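Long-range contacts in probable antibiotics synthesis protein (Thermus thermophilus, PDB 1V70), which is of unknown function but has a cupin fold, probably binds a metal ion and may take part in antibiotic synthesis: residues A[49-54]-A[83-88]; A[53-58]-A[95-100]. All coordinates share one frame; numbering follows the deposited sequence. Where two conformers were deposited one is given.

Contact 1. Residues A[49-54]-A[83-88]; sequences SDKVYY and APHGVR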
loop_
_atom_site.group_PDB
_atom_site.type_symbol
_atom_site.label_atom_id
_atom_site.label_comp_id
_atom_site.label_asym_id
_atom_site.label_seq_id
_atom_site.Cartn_x
_atom_site.Cartn_y
_atom_site.Cartn_z
ATOM N N SER A 49 -6.284 -12.682 -8.819
ATOM C CA SER A 49 -5.599 -11.736 -7.945
ATOM C C SER A 49 -6.155 -10.332 -8.115
ATOM O O SER A 49 -6.469 -9.916 -9.228
ATOM C CB SER A 49 -4.097 -11.704 -8.246
ATOM O OG SER A 49 -3.471 -12.944 -7.966
ATOM N N ASP A 50 -6.293 -9.613 -7.005
ATOM C CA ASP A 50 -6.758 -8.234 -7.051
ATOM C C ASP A 50 -5.499 -7.380 -6.987
ATOM O O ASP A 50 -4.483 -7.805 -6.439
ATOM C CB ASP A 50 -7.650 -7.891 -5.851
ATOM C CG ASP A 50 -8.989 -8.601 -5.886
ATOM O OD1 ASP A 50 -9.521 -8.832 -6.989
ATOM O OD2 ASP A 50 -9.521 -8.910 -4.802
ATOM N N LYS A 51 -5.559 -6.183 -7.555
ATOM C CA LYS A 51 -4.409 -5.292 -7.529
ATOM C C LYS A 51 -4.844 -3.872 -7.204
ATOM O O LYS A 51 -5.920 -3.435 -7.606
ATOM C CB LYS A 51 -3.680 -5.314 -8.880
ATOM C CG LYS A 51 -2.474 -4.388 -8.935
ATOM C CD LYS A 51 -1.869 -4.327 -10.325
ATOM C CE LYS A 51 -1.286 -5.662 -10.733
ATOM N NZ LYS A 51 -0.703 -5.596 -12.099
ATOM N N VAL A 52 -4.014 -3.163 -6.452
ATOM C CA VAL A 52 -4.295 -1.776 -6.110
ATOM C C VAL A 52 -3.066 -0.927 -6.412
ATOM O O VAL A 52 -1.949 -1.264 -6.001
ATOM C CB VAL A 52 -4.648 -1.591 -4.615
ATOM C CG1 VAL A 52 -4.881 -0.111 -4.316
ATOM C CG2 VAL A 52 -5.890 -2.395 -4.266
ATOM N N TYR A 53 -3.278 0.157 -7.151
ATOM C CA TYR A 53 -2.221 1.104 -7.500
ATOM C C TYR A 53 -2.390 2.331 -6.610
ATOM O O TYR A 53 -3.503 2.844 -6.476
ATOM C CB TYR A 53 -2.363 1.592 -8.942
ATOM C CG TYR A 53 -2.207 0.554 -10.025
ATOM C CD1 TYR A 53 -0.946 0.110 -10.426
ATOM C CD2 TYR A 53 -3.322 0.072 -10.704
ATOM C CE1 TYR A 53 -0.803 -0.783 -11.485
ATOM C CE2 TYR A 53 -3.191 -0.821 -11.760
ATOM C CZ TYR A 53 -1.932 -1.238 -12.148
ATOM O OH TYR A 53 -1.807 -2.091 -13.221
ATOM N N TYR A 54 -1.303 2.803 -6.010
ATOM C CA TYR A 54 -1.336 4.005 -5.177
ATOM C C TYR A 54 -0.222 4.923 -5.677
ATOM O O TYR A 54 0.930 4.501 -5.793
ATOM C CB TYR A 54 -1.104 3.666 -3.704
ATOM C CG TYR A 54 -0.972 4.894 -2.824
ATOM C CD1 TYR A 54 -2.082 5.679 -2.515
ATOM C CD2 TYR A 54 0.271 5.289 -2.327
ATOM C CE1 TYR A 54 -1.956 6.830 -1.734
ATOM C CE2 TYR A 54 0.406 6.436 -1.547
ATOM C CZ TYR A 54 -0.711 7.200 -1.255
ATOM O OH TYR A 54 -0.586 8.329 -0.475
ATOM N N ALA A 83 -10.475 -8.255 -14.349
ATOM C CA ALA A 83 -10.577 -7.006 -15.088
ATOM C C ALA A 83 -9.269 -6.635 -15.771
ATOM O O ALA A 83 -8.202 -6.684 -15.158
ATOM C CB ALA A 83 -11.001 -5.880 -14.153
ATOM N N PRO A 84 -9.330 -6.284 -17.066
ATOM C CA PRO A 84 -8.103 -5.904 -17.769
ATOM C C PRO A 84 -7.636 -4.599 -17.131
ATOM O O PRO A 84 -8.437 -3.688 -16.914
ATOM C CB PRO A 84 -8.576 -5.714 -19.208
ATOM C CG PRO A 84 -9.716 -6.697 -19.308
ATOM C CD PRO A 84 -10.445 -6.457 -18.013
ATOM N N HIS A 85 -6.352 -4.504 -16.811
ATOM C CA HIS A 85 -5.848 -3.292 -16.177
ATOM C C HIS A 85 -4.405 -2.990 -16.552
ATOM O O HIS A 85 -3.631 -3.888 -16.884
ATOM C CB HIS A 85 -5.952 -3.415 -14.652
ATOM C CG HIS A 85 -5.111 -4.515 -14.085
ATOM N ND1 HIS A 85 -5.471 -5.843 -14.164
ATOM C CD2 HIS A 85 -3.889 -4.491 -13.503
ATOM C CE1 HIS A 85 -4.504 -6.589 -13.659
ATOM N NE2 HIS A 85 -3.533 -5.793 -13.253
ATOM N N GLY A 86 -4.055 -1.712 -16.489
ATOM C CA GLY A 86 -2.701 -1.299 -16.796
ATOM C C GLY A 86 -2.494 0.126 -16.336
ATOM O O GLY A 86 -3.425 0.766 -15.842
ATOM N N VAL A 87 -1.275 0.625 -16.482
ATOM C CA VAL A 87 -0.965 1.992 -16.091
ATOM C C VAL A 87 0.069 2.555 -17.055
ATOM O O VAL A 87 0.988 1.849 -17.472
ATOM C CB VAL A 87 -0.442 2.068 -14.623
ATOM C CG1 VAL A 87 0.866 1.304 -14.479
ATOM C CG2 VAL A 87 -0.269 3.508 -14.211
ATOM N N ARG A 88 -0.096 3.821 -17.421
ATOM C CA ARG A 88 0.765 4.495 -18.390
ATOM C C ARG A 88 1.215 5.852 -17.858
ATOM O O ARG A 88 0.438 6.614 -17.299
ATOM C CB ARG A 88 -0.002 4.714 -19.698
ATOM C CG ARG A 88 -0.721 3.472 -20.210
ATOM C CD ARG A 88 -1.294 3.678 -21.617
ATOM N NE ARG A 88 -1.890 5.010 -21.758
ATOM C CZ ARG A 88 -3.233 5.116 -21.644
ATOM N NH1 ARG A 88 -3.960 4.050 -21.353
ATOM N NH2 ARG A 88 -3.818 6.305 -21.850
#

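Contact 2. Residues A[53-58]-A[95-100]; sequences YYALEG and ALLLVV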
loop_
_atom_site.group_PDB
_atom_site.type_symbol
_atom_site.label_atom_id
_atom_site.label_comp_id
_atom_site.label_asym_id
_atom_site.label_seq_id
_atom_site.Cartn_x
_atom_site.Cartn_y
_atom_site.Cartn_z
ATOM N N TYR A 53 -3.278 0.157 -7.151
ATOM C CA TYR A 53 -2.221 1.104 -7.500
ATOM C C TYR A 53 -2.390 2.331 -6.610
ATOM O O TYR A 53 -3.503 2.844 -6.476
ATOM C CB TYR A 53 -2.363 1.592 -8.942
ATOM C CG TYR A 53 -2.207 0.554 -10.025
ATOM C CD1 TYR A 53 -0.946 0.110 -10.426
ATOM C CD2 TYR A 53 -3.322 0.072 -10.704
ATOM C CE1 TYR A 53 -0.803 -0.783 -11.485
ATOM C CE2 TYR A 53 -3.191 -0.821 -11.760
ATOM C CZ TYR A 53 -1.932 -1.238 -12.148
ATOM O OH TYR A 53 -1.807 -2.091 -13.221
ATOM N N TYR A 54 -1.303 2.803 -6.010
ATOM C CA TYR A 54 -1.336 4.005 -5.177
ATOM C C TYR A 54 -0.222 4.923 -5.677
ATOM O O TYR A 54 0.930 4.501 -5.793
ATOM C CB TYR A 54 -1.104 3.666 -3.704
ATOM C CG TYR A 54 -0.972 4.894 -2.824
ATOM C CD1 TYR A 54 -2.082 5.679 -2.515
ATOM C CD2 TYR A 54 0.271 5.289 -2.327
ATOM C CE1 TYR A 54 -1.956 6.830 -1.734
ATOM C CE2 TYR A 54 0.406 6.436 -1.547
ATOM C CZ TYR A 54 -0.711 7.200 -1.255
ATOM O OH TYR A 54 -0.586 8.329 -0.475
ATOM N N ALA A 55 -0.561 6.168 -5.991
ATOM C CA ALA A 55 0.440 7.109 -6.493
ATOM C C ALA A 55 1.242 7.783 -5.381
ATOM O O ALA A 55 0.686 8.493 -4.540
ATOM C CB ALA A 55 -0.235 8.167 -7.376
ATOM N N LEU A 56 2.554 7.549 -5.385
ATOM C CA LEU A 56 3.457 8.139 -4.399
ATOM C C LEU A 56 4.004 9.463 -4.926
ATOM O O LEU A 56 4.096 10.447 -4.191
ATOM C CB LEU A 56 4.625 7.191 -4.113
ATOM C CG LEU A 56 4.295 5.870 -3.417
ATOM C CD1 LEU A 56 5.489 4.930 -3.524
ATOM C CD2 LEU A 56 3.929 6.128 -1.960
ATOM N N GLU A 57 4.374 9.473 -6.204
ATOM C CA GLU A 57 4.963 10.647 -6.874
ATOM C C GLU A 57 4.512 10.682 -8.318
ATOM O O GLU A 57 4.390 9.662 -8.984
ATOM C CB GLU A 57 6.503 10.612 -6.846
ATOM C CG GLU A 57 7.122 10.501 -5.454
ATOM C CD GLU A 57 8.630 10.707 -5.543
ATOM O OE1 GLU A 57 9.243 10.126 -6.427
ATOM O OE2 GLU A 57 9.167 11.443 -4.723
ATOM N N GLY A 58 4.308 11.880 -8.855
ATOM C CA GLY A 58 3.936 12.011 -10.250
ATOM C C GLY A 58 2.500 11.621 -10.525
ATOM O O GLY A 58 1.711 11.397 -9.604
ATOM N N ALA A 95 7.144 8.923 -12.455
ATOM C CA ALA A 95 6.062 8.596 -11.539
ATOM C C ALA A 95 6.473 7.362 -10.748
ATOM O O ALA A 95 7.169 6.484 -11.267
ATOM C CB ALA A 95 4.770 8.325 -12.308
ATOM N N LEU A 96 6.052 7.313 -9.488
ATOM C CA LEU A 96 6.353 6.195 -8.602
ATOM C C LEU A 96 5.052 5.725 -7.970
ATOM O O LEU A 96 4.304 6.525 -7.412
ATOM C CB LEU A 96 7.319 6.621 -7.494
ATOM C CG LEU A 96 7.903 5.486 -6.648
ATOM C CD1 LEU A 96 8.742 4.567 -7.528
ATOM C CD2 LEU A 96 8.752 6.069 -5.533
ATOM N N LEU A 97 4.799 4.423 -8.049
ATOM C CA LEU A 97 3.581 3.845 -7.497
ATOM C C LEU A 97 3.885 2.739 -6.508
ATOM O O LEU A 97 4.890 2.042 -6.641
ATOM C CB LEU A 97 2.732 3.230 -8.615
ATOM C CG LEU A 97 2.522 4.043 -9.889
ATOM C CD1 LEU A 97 1.768 3.200 -10.904
ATOM C CD2 LEU A 97 1.773 5.323 -9.562
ATOM N N LEU A 98 3.015 2.598 -5.515
ATOM C CA LEU A 98 3.099 1.517 -4.545
ATOM C C LEU A 98 2.000 0.601 -5.086
ATOM O O LEU A 98 0.835 1.012 -5.200
ATOM C CB LEU A 98 2.762 2.012 -3.139
ATOM C CG LEU A 98 2.718 0.941 -2.043
ATOM C CD1 LEU A 98 4.034 0.181 -1.987
ATOM C CD2 LEU A 98 2.427 1.604 -0.709
ATOM N N VAL A 99 2.373 -0.622 -5.444
ATOM C CA VAL A 99 1.437 -1.568 -6.039
ATOM C C VAL A 99 1.344 -2.857 -5.245
ATOM O O VAL A 99 2.360 -3.497 -4.960
ATOM C CB VAL A 99 1.869 -1.904 -7.488
ATOM C CG1 VAL A 99 0.790 -2.717 -8.190
ATOM C CG2 VAL A 99 2.165 -0.622 -8.252
ATOM N N VAL A 100 0.121 -3.238 -4.897
ATOM C CA VAL A 100 -0.112 -4.454 -4.133
ATOM C C VAL A 100 -0.975 -5.417 -4.935
ATOM O O VAL A 100 -2.013 -5.032 -5.476
ATOM C CB VAL A 100 -0.828 -4.149 -2.799
ATOM C CG1 VAL A 100 -1.026 -5.437 -2.005
ATOM C CG2 VAL A 100 -0.022 -3.148 -1.988
#

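Contact 1. Residues A[49-54]-A[83-88]
K51 lays the end of its side chain beside the edge of the H85 imidazole, the two side chains crossing at about a right angle. A bend at chi3 (-65°) brings CE of K51 to 3.4 Å from H85 NE2. K51 NZ then donates to H85 NE2 at 3.1 Å, lying almost exactly in the ring plane, and makes a weak bond to Q41 OE1. K51 and V87 were each modelled in two conformers, so their contacts describe one of them. On the far side of the ring, H85 ND1 donates a nearly straight bond (172°) to A83 O at 3.0 Å, also in plane. Bonded through both nitrogens, the imidazole is held against rotation.

Y53 follows two residues on, on the same side of the strand. Its OH comes to the H85 edge, 3.2 Å from CD2, while its hydrogen-bond partner is Q41 OE1; a tyrosine suits this spot because its hydroxyl reaches Q41 while its ring packs on V87. G86 CA lies 3.8 Å from Y53 OH, an approach probably eased by the lack of a side chain. V87, branched at CB, sets CB over one face of the Y53 ring towards its rim, with CG1 4.0 Å from Y53 CE1.

H44 and H46 meet the H85 ring, a histidine cluster consistent with the cupin metal site, although K51 stands where the usual motif has glutamate. The axes of 50-54 and 85-88 approach to 9.7 Å, with N-to-C directions 19° apart. They belong to two facing sheets: 50-55 runs between 95-102 and 75-79, and 85-88 between 40-44 and 60-64.

Contact 2. Residues A[53-58]-A[95-100]
A classic beta bulge interrupts the antiparallel ladder where L56 and E57 together face L96. Its mark is a shared acceptor: L96 O takes L56 N at 2.9 Å and E57 N at 3.2 Å, the latter on a lone pair in the carbonyl plane. The extra residue shifts the register by one, and the bond from L96 N to E57 O resumes the pairing. Before the bulge the pairing is regular, with Y54 and L98 exchanging both backbone bonds.

Side chains alternate between two environments. Y53, A55, L97 and V99 share one face, where V99 CG2 lies 3.9 Å from Y53 CD1 and the small methyl of A55, CB, meets L97 CD2 at 4.1 Å. L97 on this face also packs on V60 and V87 of the facing sheet. On the other face L98 CB approaches the edge of the Y54 ring at CD2.

L56 carries the apolar contact at the bulge. Its CD1 touches L98 CB and, in one of the two conformers modelled for L96, L96 CG, both at 4.0 Å; this apolar cover suits its neighbourhood at the second subunit, where L56 meets Y54 and L98 meets L98 of that copy. E57 lies alongside L96 and is exposed, a place that suits a charged residue. G58, with phi at 74°, adopts a backbone shape that glycine takes readily. A bulge with a corner at 56, from which the chain leaves one sheet for strand 60-64 of the other, is in keeping with the cupin beta-barrel, in which two sheets face each other.

How the contacts relate
Both contacts are largely buried and both use strand 50-55, sharing Y53 and Y54, but they work in different directions. Contact 1 spans the interior between the two sheets and is made mainly by side chains, with polar and histidine chemistry near the probable metal site. Contact 2 lies within one sheet, where backbone bonds dominate and leucines and valines fill in; at its turn E57 is exposed and L56 and G58 partly so. The two join directly: V52 N probably bonds to V100 O, and K51 CG packs on V99 CG1 at 3.7 Å. D50, V52 and Y54, on the side of the strand away from 83-88, face the second subunit, as do L56 and L98 of contact 2.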